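Long-range contact in UDP-N-acetylglucosamine 2-epimerase (Listeria monocytogenes, PDB 3OT5), which probably interconverts UDP-N-acetylglucosamine and UDP-N-acetylmannosamine by inverting the configuration at C2 of the sugar: residues L228-R233 / V305-G310. Numbering follows the deposited sequence.
Sequences LMTAHR and VFTDSG
D308 reaches across to the backbone N-H of H232 where two neighbouring parallel strands, 225-229 and 302-307, run out at the C-terminal edge of the parallel sheet in the second Rossmann-like domain, a GT-B-like arrangement in this family. Within the sheet, F306 is gripped through both backbone polar atoms: its N donates to L228 O (2.9 Å) and its O accepts from T230 N (3.0 Å). M229 and F306 turn to one face of the sheet, where CG of M229 packs against CB of F306 and both apolar side chains lie under helix 240-254. L228 and V305 fill the other face. There the side chains of T230 and T307 run alongside each other in the same direction, and the hydroxyl of T307 donates to T230 OG1 over 2.8 Å. Beta-branched threonine suits the strand at T307, whose OG1 also accepts from S309 N, an ST turn leading into helix 310-315. Past T307, the short side chain of D308 takes over from backbone C=O groups as acceptor. CG set between its backbone N and carbonyl carbon (chi1 64°) points the carboxylate at segment 228-233, and the syn lone pair of OD1 receives the N-H of H232 at 3.0 Å, nearly straight at 169°.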
loop_
_atom_site.group_PDB
_atom_site.type_symbol
_atom_site.label_atom_id
_atom_site.label_comp_id
_atom_site.label_asym_id
_atom_site.label_seq_id
_atom_site.Cartn_x
_atom_site.Cartn_y
_atom_site.Cartn_z
ATOM N N LEU A 228 12.342 13.482 -0.548
ATOM C CA LEU A 228 12.385 12.198 -1.224
ATOM C C LEU A 228 11.518 12.300 -2.469
ATOM O O LEU A 228 10.450 12.917 -2.436
ATOM C CB LEU A 228 11.858 11.127 -0.270
ATOM C CG LEU A 228 11.851 9.654 -0.662
ATOM C CD1 LEU A 228 13.239 9.158 -1.019
ATOM C CD2 LEU A 228 11.271 8.851 0.509
ATOM N N MET A 229 11.991 11.741 -3.577
ATOM C CA MET A 229 11.239 11.763 -4.825
ATOM C C MET A 229 11.193 10.389 -5.500
ATOM O O MET A 229 12.176 9.658 -5.496
ATOM C CB MET A 229 11.858 12.743 -5.806
ATOM C CG MET A 229 11.127 12.780 -7.131
ATOM S SD MET A 229 11.891 13.879 -8.299
ATOM C CE MET A 229 10.873 13.558 -9.744
ATOM N N THR A 230 10.035 10.048 -6.052
ATOM C CA THR A 230 9.853 8.805 -6.800
ATOM C C THR A 230 8.806 9.074 -7.867
ATOM O O THR A 230 7.868 9.851 -7.658
ATOM C CB THR A 230 9.408 7.616 -5.936
ATOM O OG1 THR A 230 8.148 7.900 -5.311
ATOM C CG2 THR A 230 10.439 7.309 -4.868
ATOM N N ALA A 231 8.996 8.455 -9.018
ATOM C CA ALA A 231 8.095 8.585 -10.128
ATOM C C ALA A 231 8.185 7.296 -10.917
ATOM O O ALA A 231 9.258 6.952 -11.427
ATOM C CB ALA A 231 8.487 9.775 -10.993
ATOM N N HIS A 232 7.081 6.557 -10.984
ATOM C CA HIS A 232 7.066 5.298 -11.730
ATOM C C HIS A 232 5.940 5.196 -12.773
ATOM O O HIS A 232 5.864 4.213 -13.495
ATOM C CB HIS A 232 7.013 4.110 -10.752
ATOM C CG HIS A 232 8.244 3.978 -9.910
ATOM N ND1 HIS A 232 9.319 3.196 -10.279
ATOM C CD2 HIS A 232 8.583 4.549 -8.729
ATOM C CE1 HIS A 232 10.264 3.285 -9.358
ATOM N NE2 HIS A 232 9.843 4.101 -8.407
ATOM N N ARG A 233 5.083 6.208 -12.861
ATOM C CA ARG A 233 3.966 6.179 -13.807
ATOM C C ARG A 233 4.493 6.402 -15.209
ATOM O O ARG A 233 5.326 7.277 -15.439
ATOM C CB ARG A 233 2.962 7.278 -13.499
ATOM C CG ARG A 233 2.384 7.259 -12.093
ATOM C CD ARG A 233 1.316 6.281 -11.874
ATOM N NE ARG A 233 0.179 6.544 -12.747
ATOM C CZ ARG A 233 -1.013 5.981 -12.585
ATOM N NH1 ARG A 233 -1.983 6.251 -13.432
ATOM N NH2 ARG A 233 -1.234 5.163 -11.562
ATOM N N VAL A 305 7.699 14.559 0.437
ATOM C CA VAL A 305 7.927 13.582 -0.610
ATOM C C VAL A 305 7.129 13.927 -1.842
ATOM O O VAL A 305 5.986 14.364 -1.743
ATOM C CB VAL A 305 7.554 12.150 -0.127
ATOM C CG1 VAL A 305 6.161 12.120 0.434
ATOM C CG2 VAL A 305 7.695 11.106 -1.276
ATOM N N PHE A 306 7.771 13.785 -2.993
ATOM C CA PHE A 306 7.151 13.980 -4.293
ATOM C C PHE A 306 6.968 12.595 -4.834
ATOM O O PHE A 306 7.928 11.862 -4.909
ATOM C CB PHE A 306 8.064 14.679 -5.298
ATOM C CG PHE A 306 8.281 16.144 -5.053
ATOM C CD1 PHE A 306 7.343 17.074 -5.482
ATOM C CD2 PHE A 306 9.473 16.603 -4.497
ATOM C CE1 PHE A 306 7.564 18.445 -5.299
ATOM C CE2 PHE A 306 9.701 17.958 -4.315
ATOM C CZ PHE A 306 8.742 18.882 -4.712
ATOM N N THR A 307 5.766 12.244 -5.270
ATOM C CA THR A 307 5.553 10.920 -5.790
ATOM C C THR A 307 4.339 10.848 -6.667
ATOM O O THR A 307 3.497 11.746 -6.669
ATOM C CB THR A 307 5.322 9.906 -4.624
ATOM O OG1 THR A 307 5.425 8.555 -5.098
ATOM C CG2 THR A 307 3.968 10.121 -3.994
ATOM N N ASP A 308 4.296 9.801 -7.470
ATOM C CA ASP A 308 3.133 9.512 -8.273
ATOM C C ASP A 308 2.660 8.102 -7.860
ATOM O O ASP A 308 1.821 7.492 -8.527
ATOM C CB ASP A 308 3.428 9.607 -9.763
ATOM C CG ASP A 308 4.430 8.584 -10.234
ATOM O OD1 ASP A 308 4.842 7.720 -9.431
ATOM O OD2 ASP A 308 4.793 8.637 -11.430
ATOM N N SER A 309 3.225 7.586 -6.761
ATOM C CA SER A 309 2.852 6.270 -6.244
ATOM C C SER A 309 1.607 6.308 -5.356
ATOM O O SER A 309 1.482 7.149 -4.462
ATOM C CB SER A 309 3.993 5.673 -5.420
ATOM O OG SER A 309 3.541 4.517 -4.720
ATOM N N GLY A 310 0.709 5.370 -5.579
ATOM C CA GLY A 310 -0.510 5.269 -4.778
ATOM C C GLY A 310 -0.197 4.891 -3.342
ATOM O O GLY A 310 -0.675 5.532 -2.396
#